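Long-range contacts in Galactose/lactose metabolism regulatory protein GAL80 (PDB 3BTV), which represses the yeast galactose and lactose genes by binding the activator GAL4 and blocking its transcriptional activation when no inducing sugar is present: residues 151-156 and 217-222; 164-169 and 397-402. The protein carries 1 engineered substitution. One frame throughout, in Å; residues are numbered along the deposited sequence.

Contact 1. Residues 151-156 and 217-222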
ATOM      1  N   ILE B 151      10.623 -27.385   5.251  1.00 50.70           N
ATOM      2  CA  ILE B 151      11.133 -26.042   5.508  1.00 43.58           C
ATOM      3  C   ILE B 151      10.324 -25.440   6.654  1.00 52.84           C
ATOM      4  O   ILE B 151       9.112 -25.628   6.723  1.00 57.78           O
ATOM      5  CB  ILE B 151      11.039 -25.117   4.259  1.00 49.91           C
ATOM      6  CG1 ILE B 151      11.766 -23.787   4.499  1.00 52.84           C
ATOM      7  CG2 ILE B 151       9.591 -24.846   3.873  1.00 50.08           C
ATOM      8  CD1 ILE B 151      13.309 -23.914   4.455  1.00 49.32           C
ATOM      9  N   SER B 152      10.990 -24.713   7.545  1.00 51.41           N
ATOM     10  CA  SER B 152      10.310 -24.077   8.665  1.00 42.80           C
ATOM     11  C   SER B 152       9.541 -22.808   8.269  1.00 46.70           C
ATOM     12  O   SER B 152       9.890 -21.700   8.684  1.00 57.19           O
ATOM     13  CB  SER B 152      11.300 -23.750   9.778  1.00 62.57           C
ATOM     14  OG  SER B 152      10.609 -23.426  10.971  1.00 62.76           O
ATOM     15  N   LEU B 153       8.500 -22.969   7.459  1.00 47.28           N
ATOM     16  CA  LEU B 153       7.557 -21.876   7.206  1.00 38.84           C
ATOM     17  C   LEU B 153       6.373 -22.084   8.166  1.00 41.93           C
ATOM     18  O   LEU B 153       5.234 -22.281   7.746  1.00 44.54           O
ATOM     19  CB  LEU B 153       7.104 -21.868   5.744  1.00 39.98           C
ATOM     20  CG  LEU B 153       8.175 -21.433   4.719  1.00 58.72           C
ATOM     21  CD1 LEU B 153       7.695 -21.608   3.280  1.00 47.48           C
ATOM     22  CD2 LEU B 153       8.599 -19.984   4.937  1.00 47.57           C
ATOM     23  N   GLN B 154       6.676 -22.049   9.460  1.00 46.49           N
ATOM     24  CA  GLN B 154       5.737 -22.472  10.496  1.00 50.38           C
ATOM     25  C   GLN B 154       4.516 -21.574  10.599  1.00 49.13           C
ATOM     26  O   GLN B 154       3.586 -21.870  11.357  1.00 51.80           O
ATOM     27  CB  GLN B 154       6.437 -22.568  11.853  1.00 43.07           C
ATOM     28  CG  GLN B 154       6.604 -21.235  12.547  1.00 52.90           C
ATOM     29  CD  GLN B 154       7.673 -20.380  11.913  1.00 60.93           C
ATOM     30  OE1 GLN B 154       8.693 -20.888  11.452  1.00 57.44           O
ATOM     31  NE2 GLN B 154       7.445 -19.072  11.886  1.00 95.18           N
ATOM     32  N   GLY B 155       4.518 -20.482   9.836  1.00 39.12           N
ATOM     33  CA  GLY B 155       3.373 -19.591   9.772  1.00 31.32           C
ATOM     34  C   GLY B 155       2.179 -20.310   9.163  1.00 47.80           C
ATOM     35  O   GLY B 155       1.017 -20.031   9.482  1.00 38.60           O
ATOM     36  N   ARG B 156       2.468 -21.244   8.267  1.00 40.49           N
ATOM     37  CA  ARG B 156       1.421 -22.036   7.642  1.00 44.15           C
ATOM     38  C   ARG B 156       0.689 -22.906   8.673  1.00 54.98           C
ATOM     39  O   ARG B 156      -0.357 -23.477   8.369  1.00 43.83           O
ATOM     40  CB  ARG B 156       2.011 -22.926   6.543  1.00 42.21           C
ATOM     41  CG  ARG B 156       2.618 -22.169   5.371  1.00 40.89           C
ATOM     42  CD  ARG B 156       3.135 -23.129   4.289  1.00 44.36           C
ATOM     43  NE  ARG B 156       3.297 -22.427   3.018  1.00 60.95           N
ATOM     44  CZ  ARG B 156       3.102 -22.976   1.825  1.00 59.20           C
ATOM     45  NH1 ARG B 156       2.725 -24.242   1.732  1.00 53.30           N
ATOM     46  NH2 ARG B 156       3.257 -22.251   0.724  1.00 55.78           N
ATOM     47  N   THR B 217       5.697 -13.551   5.606  1.00 39.36           N
ATOM     48  CA  THR B 217       4.382 -12.936   5.439  1.00 42.12           C
ATOM     49  C   THR B 217       3.750 -13.166   4.069  1.00 36.85           C
ATOM     50  O   THR B 217       2.576 -13.510   3.964  1.00 32.03           O
ATOM     51  CB  THR B 217       4.444 -11.428   5.720  1.00 38.96           C
ATOM     52  OG1 THR B 217       4.991 -11.220   7.027  1.00 42.22           O
ATOM     53  CG2 THR B 217       3.043 -10.826   5.674  1.00 41.51           C
ATOM     54  N   ILE B 218       4.520 -12.975   3.014  1.00 30.13           N
ATOM     55  CA  ILE B 218       3.970 -13.100   1.683  1.00 36.03           C
ATOM     56  C   ILE B 218       3.675 -14.572   1.410  1.00 41.53           C
ATOM     57  O   ILE B 218       2.764 -14.921   0.653  1.00 36.89           O
ATOM     58  CB  ILE B 218       4.921 -12.510   0.624  1.00 32.48           C
ATOM     59  CG1 ILE B 218       4.122 -12.053  -0.598  1.00 33.37           C
ATOM     60  CG2 ILE B 218       6.000 -13.528   0.266  1.00 42.09           C
ATOM     61  CD1 ILE B 218       3.273 -10.812  -0.380  1.00 39.18           C
ATOM     62  N   ASP B 219       4.426 -15.446   2.058  1.00 38.54           N
ATOM     63  CA  ASP B 219       4.147 -16.862   1.891  1.00 44.74           C
ATOM     64  C   ASP B 219       2.820 -17.252   2.526  1.00 39.39           C
ATOM     65  O   ASP B 219       2.069 -18.018   1.933  1.00 34.77           O
ATOM     66  CB  ASP B 219       5.244 -17.761   2.465  1.00 42.28           C
ATOM     67  CG  ASP B 219       4.874 -19.233   2.361  1.00 59.85           C
ATOM     68  OD1 ASP B 219       4.815 -19.755   1.227  1.00 53.37           O
ATOM     69  OD2 ASP B 219       4.596 -19.858   3.405  1.00 48.16           O
ATOM     70  N   ILE B 220       2.532 -16.769   3.735  1.00 37.43           N
ATOM     71  CA  ILE B 220       1.220 -17.095   4.329  1.00 34.20           C
ATOM     72  C   ILE B 220       0.103 -16.450   3.529  1.00 39.27           C
ATOM     73  O   ILE B 220      -0.999 -16.995   3.437  1.00 38.29           O
ATOM     74  CB  ILE B 220       1.076 -16.722   5.842  1.00 43.98           C
ATOM     75  CG1 ILE B 220       1.154 -15.215   6.040  1.00 49.98           C
ATOM     76  CG2 ILE B 220       2.120 -17.442   6.706  1.00 45.94           C
ATOM     77  CD1 ILE B 220       0.937 -14.802   7.490  1.00 54.25           C
ATOM     78  N   LEU B 221       0.375 -15.293   2.934  1.00 35.26           N
ATOM     79  CA  LEU B 221      -0.664 -14.658   2.129  1.00 34.32           C
ATOM     80  C   LEU B 221      -1.060 -15.583   0.990  1.00 36.51           C
ATOM     81  O   LEU B 221      -2.241 -15.824   0.753  1.00 34.53           O
ATOM     82  CB  LEU B 221      -0.216 -13.309   1.552  1.00 30.63           C
ATOM     83  CG  LEU B 221      -1.359 -12.667   0.763  1.00 34.42           C
ATOM     84  CD1 LEU B 221      -2.516 -12.250   1.722  1.00 34.00           C
ATOM     85  CD2 LEU B 221      -0.875 -11.488  -0.050  1.00 42.70           C
ATOM     86  N   GLN B 222      -0.059 -16.105   0.286  1.00 33.07           N
ATOM     87  CA  GLN B 222      -0.309 -16.987  -0.846  1.00 34.25           C
ATOM     88  C   GLN B 222      -0.942 -18.279  -0.391  1.00 31.26           C
ATOM     89  O   GLN B 222      -1.813 -18.826  -1.063  1.00 37.56           O
ATOM     90  CB  GLN B 222       0.994 -17.291  -1.575  1.00 38.71           C
ATOM     91  CG  GLN B 222       1.553 -16.085  -2.292  1.00 31.94           C
ATOM     92  CD  GLN B 222       2.966 -16.333  -2.778  1.00 53.19           C
ATOM     93  OE1 GLN B 222       3.189 -16.628  -3.943  1.00 41.41           O
ATOM     94  NE2 GLN B 222       3.925 -16.241  -1.876  1.00 38.51           N
TER
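A buried, side-on arginine-carboxylate salt bridge joins the exit of the last Rossmann-sheet strand, 148-152, to helix 209-225 of the C-terminal domain. Arg156 lies in the short 3-10 segment that follows the strand. Its chain runs extended from CG to NE and crosses Asp219 at about a right angle. Arg156 NE donates to Asp219 OD2 at 2.9 Å, and Arg156 NH2 donates to Asp219 OD1 at 3.0 Å. Both oxygens use their syn lone pairs. The guanidinium and carboxylate planes are only 7° apart, so the paired bonds fix the rotation of both groups. Asp219 CG stands anti to its own backbone N (chi1 176°), which sets the carboxylate against the guanidinium. Leu153 CD1 packs 3.6 Å from Asp219 OD2 and gives the ion pair an apolar flank. Arg156 NH1 is bonded to Gln395 OE1, so the loop before helix 405-424 is tied in as well. Ile220 CG2 rests 3.8 Å from Gly155 C, so close that a CB on Gly155 would clash with it. An alanine at Arg156 removes the guanidinium, and the buried Asp219 carboxylate would probably be destabilised and the junction loosened. Such a junction fits the two-domain GFO/IDH/MocA oxidoreductase fold.

Contact 2. Residues 164-169 and 397-402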
ATOM      1  N   ALA B 164      -8.224 -18.502   8.857  1.00 34.01           N
ATOM      2  CA  ALA B 164      -8.444 -17.588   7.726  1.00 31.94           C
ATOM      3  C   ALA B 164      -8.541 -18.351   6.393  1.00 32.57           C
ATOM      4  O   ALA B 164      -9.446 -18.099   5.563  1.00 33.93           O
ATOM      5  CB  ALA B 164      -7.360 -16.539   7.671  1.00 33.25           C
ATOM      6  N   LYS B 165      -7.611 -19.284   6.192  1.00 31.52           N
ATOM      7  CA  LYS B 165      -7.586 -20.095   4.973  1.00 30.82           C
ATOM      8  C   LYS B 165      -8.907 -20.854   4.816  1.00 38.63           C
ATOM      9  O   LYS B 165      -9.460 -20.938   3.719  1.00 37.31           O
ATOM     10  CB  LYS B 165      -6.437 -21.100   5.017  1.00 37.32           C
ATOM     11  CG  LYS B 165      -6.252 -21.927   3.715  1.00 31.37           C
ATOM     12  CD  LYS B 165      -4.964 -22.762   3.802  1.00 36.13           C
ATOM     13  CE  LYS B 165      -4.830 -23.784   2.676  1.00 32.93           C
ATOM     14  NZ  LYS B 165      -4.846 -23.184   1.327  1.00 39.78           N
ATOM     15  N   GLU B 166      -9.393 -21.417   5.924  1.00 37.38           N
ATOM     16  CA  GLU B 166     -10.632 -22.192   5.907  1.00 47.69           C
ATOM     17  C   GLU B 166     -11.793 -21.302   5.499  1.00 43.49           C
ATOM     18  O   GLU B 166     -12.565 -21.660   4.614  1.00 41.33           O
ATOM     19  CB  GLU B 166     -10.911 -22.834   7.273  1.00 42.66           C
ATOM     20  CG  GLU B 166      -9.961 -23.980   7.604  1.00 66.58           C
ATOM     21  CD  GLU B 166     -10.111 -24.497   9.031  1.00 87.25           C
ATOM     22  OE1 GLU B 166     -10.946 -23.954   9.787  1.00 83.29           O
ATOM     23  OE2 GLU B 166      -9.381 -25.446   9.396  1.00 82.76           O
ATOM     24  N   LEU B 167     -11.896 -20.130   6.130  1.00 37.88           N
ATOM     25  CA  LEU B 167     -12.977 -19.200   5.822  1.00 33.26           C
ATOM     26  C   LEU B 167     -12.950 -18.787   4.350  1.00 38.71           C
ATOM     27  O   LEU B 167     -13.971 -18.790   3.652  1.00 33.86           O
ATOM     28  CB  LEU B 167     -12.911 -17.989   6.752  1.00 37.69           C
ATOM     29  CG  LEU B 167     -13.287 -18.377   8.194  1.00 41.20           C
ATOM     30  CD1 LEU B 167     -12.885 -17.330   9.219  1.00 43.31           C
ATOM     31  CD2 LEU B 167     -14.793 -18.716   8.313  1.00 42.79           C
ATOM     32  N   ILE B 168     -11.773 -18.431   3.875  1.00 30.54           N
ATOM     33  CA  ILE B 168     -11.634 -18.038   2.489  1.00 28.93           C
ATOM     34  C   ILE B 168     -12.010 -19.171   1.547  1.00 37.87           C
ATOM     35  O   ILE B 168     -12.790 -18.966   0.623  1.00 36.83           O
ATOM     36  CB  ILE B 168     -10.221 -17.569   2.186  1.00 28.42           C
ATOM     37  CG1 ILE B 168      -9.948 -16.279   2.963  1.00 34.49           C
ATOM     38  CG2 ILE B 168     -10.036 -17.371   0.683  1.00 34.83           C
ATOM     39  CD1 ILE B 168      -8.477 -15.874   2.970  1.00 32.15           C
ATOM     40  N   SER B 169     -11.455 -20.354   1.784  1.00 40.38           N
ATOM     41  CA  SER B 169     -11.693 -21.484   0.897  1.00 36.86           C
ATOM     42  C   SER B 169     -13.169 -21.876   0.893  1.00 44.53           C
ATOM     43  O   SER B 169     -13.684 -22.330  -0.120  1.00 45.90           O
ATOM     44  CB  SER B 169     -10.821 -22.682   1.286  1.00 40.29           C
ATOM     45  OG  SER B 169     -11.318 -23.302   2.458  1.00 60.87           O
ATOM     46  N   PHE B 397      -0.827 -25.424  -1.759  1.00 41.45           N
ATOM     47  CA  PHE B 397      -1.909 -24.787  -1.039  1.00 39.91           C
ATOM     48  C   PHE B 397      -2.720 -25.778  -0.204  1.00 47.15           C
ATOM     49  O   PHE B 397      -3.787 -25.441   0.301  1.00 48.17           O
ATOM     50  CB  PHE B 397      -2.829 -24.068  -2.009  1.00 40.55           C
ATOM     51  CG  PHE B 397      -2.118 -23.092  -2.887  1.00 58.99           C
ATOM     52  CD1 PHE B 397      -1.142 -22.259  -2.365  1.00 48.99           C
ATOM     53  CD2 PHE B 397      -2.427 -23.000  -4.233  1.00 57.44           C
ATOM     54  CE1 PHE B 397      -0.483 -21.355  -3.169  1.00 46.14           C
ATOM     55  CE2 PHE B 397      -1.775 -22.091  -5.047  1.00 58.75           C
ATOM     56  CZ  PHE B 397      -0.804 -21.271  -4.516  1.00 47.43           C
ATOM     57  N   ASP B 398      -2.219 -27.000  -0.071  1.00 45.34           N
ATOM     58  CA  ASP B 398      -2.921 -28.020   0.700  1.00 42.99           C
ATOM     59  C   ASP B 398      -2.948 -27.705   2.185  1.00 53.81           C
ATOM     60  O   ASP B 398      -1.953 -27.240   2.738  1.00 47.64           O
ATOM     61  CB  ASP B 398      -2.247 -29.377   0.529  1.00 51.96           C
ATOM     62  CG  ASP B 398      -2.551 -30.015  -0.805  1.00 75.32           C
ATOM     63  OD1 ASP B 398      -3.552 -29.618  -1.439  1.00 60.62           O
ATOM     64  OD2 ASP B 398      -1.781 -30.916  -1.215  1.00 84.76           O
ATOM     65  N   PHE B 399      -4.077 -27.988   2.830  1.00 46.69           N
ATOM     66  CA  PHE B 399      -4.166 -27.915   4.288  1.00 43.33           C
ATOM     67  C   PHE B 399      -3.241 -28.973   4.885  1.00 47.74           C
ATOM     68  O   PHE B 399      -2.632 -28.767   5.935  1.00 57.63           O
ATOM     69  CB  PHE B 399      -5.602 -28.179   4.771  1.00 44.63           C
ATOM     70  CG  PHE B 399      -6.529 -27.004   4.634  1.00 51.91           C
ATOM     71  CD1 PHE B 399      -7.457 -26.953   3.602  1.00 40.32           C
ATOM     72  CD2 PHE B 399      -6.499 -25.969   5.551  1.00 48.14           C
ATOM     73  CE1 PHE B 399      -8.318 -25.881   3.470  1.00 48.13           C
ATOM     74  CE2 PHE B 399      -7.360 -24.887   5.425  1.00 39.83           C
ATOM     75  CZ  PHE B 399      -8.268 -24.844   4.386  1.00 46.38           C
ATOM     76  N   GLU B 400      -3.143 -30.095   4.173  1.00 66.41           N
ATOM     77  CA  GLU B 400      -2.415 -31.291   4.599  1.00 65.81           C
ATOM     78  C   GLU B 400      -0.912 -31.164   4.518  1.00 60.01           C
ATOM     79  O   GLU B 400      -0.377 -30.388   3.729  1.00 63.16           O
ATOM     80  CB  GLU B 400      -2.806 -32.477   3.711  1.00 97.78           C
ATOM     81  CG  GLU B 400      -4.086 -33.154   4.113  1.00141.39           C
ATOM     82  CD  GLU B 400      -5.110 -32.165   4.611  1.00180.45           C
ATOM     83  OE1 GLU B 400      -5.553 -32.315   5.770  1.00191.10           O
ATOM     84  OE2 GLU B 400      -5.453 -31.228   3.855  1.00194.07           O
ATOM     85  N   GLY B 401      -0.239 -31.980   5.317  1.00 61.14           N
ATOM     86  CA  GLY B 401       1.197 -32.113   5.236  1.00 64.67           C
ATOM     87  C   GLY B 401       1.893 -30.937   5.873  1.00 57.30           C
ATOM     88  O   GLY B 401       1.508 -30.462   6.937  1.00 56.16           O
ATOM     89  N   PHE B 402       2.914 -30.453   5.190  1.00 51.03           N
ATOM     90  CA  PHE B 402       3.781 -29.422   5.719  1.00 50.13           C
ATOM     91  C   PHE B 402       4.626 -28.961   4.546  1.00 55.42           C
ATOM     92  O   PHE B 402       4.825 -29.723   3.594  1.00 53.48           O
ATOM     93  CB  PHE B 402       4.679 -30.016   6.799  1.00 48.28           C
ATOM     94  CG  PHE B 402       5.309 -31.322   6.403  1.00 56.74           C
ATOM     95  CD1 PHE B 402       4.773 -32.523   6.835  1.00 58.85           C
ATOM     96  CD2 PHE B 402       6.427 -31.350   5.577  1.00 63.76           C
ATOM     97  CE1 PHE B 402       5.350 -33.725   6.464  1.00 54.70           C
ATOM     98  CE2 PHE B 402       7.006 -32.549   5.208  1.00 61.44           C
ATOM     99  CZ  PHE B 402       6.468 -33.735   5.654  1.00 57.44           C
TER
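The C-terminal half of helix 159-169 meets the irregular loop that leads from helix 363-380 to helix 405-424. A lysine-aromatic stack and one lysine-carbonyl hydrogen bond hold them together. Lys165 leaves the helix with CG anti to the backbone N (chi1 -175°) and stays extended to CE. It then bends at chi4 (58°), which brings the ammonium to the loop backbone. Lys165 NZ donates to Phe397 O at 2.7 Å, in the carbonyl plane and on a lone pair. The same chain passes across one face of the Phe399 ring. Lys165 CE lies 3.8 Å from the ring centroid, almost on the ring normal, in a CH-pi contact. Lys165 NZ is 4.9 Å from that centroid and adds a cation-pi interaction over the same face. Glu166 CG comes obliquely to the ring, 3.5 Å from Phe399 CE2. Ser169 OG sits at the ring edge, 3.9 Å from Phe399 CZ, and is held there by its bond to Glu166 O. The Phe399 ring is thus received by three residues of the helix. Lys165 NZ also donates to Tyr223 O, so two carbonyls grip the buried charge. The contact lies near the surface: Ala164 and Ile168 pack on Leu306 of strand 305-310, while Tyr223 of helix 209-225 bonds to Asp398 O of the loop.

From the N terminus, the chain leaves the parallel Rossmann sheet through strand 148-152 and passes residues 151-156. It then enters helix 159-169, which holds the first segment of contact 2. Contact 1 closes the shorter loop, of 60 residues, when helix 209-225 returns to the strand exit. Contact 2 closes a loop of 227 residues, when 397-402 comes back to helix 159-169. The segments alternate along the chain, so the two loops cross and neither nests in the other. Their centres lie about 12 Å apart, and Gln222 O packs against Phe397 CE1 at 3.5 Å. Together they bind the Rossmann domain, helices 159-169 and 209-225, and the loop before helix 405-424.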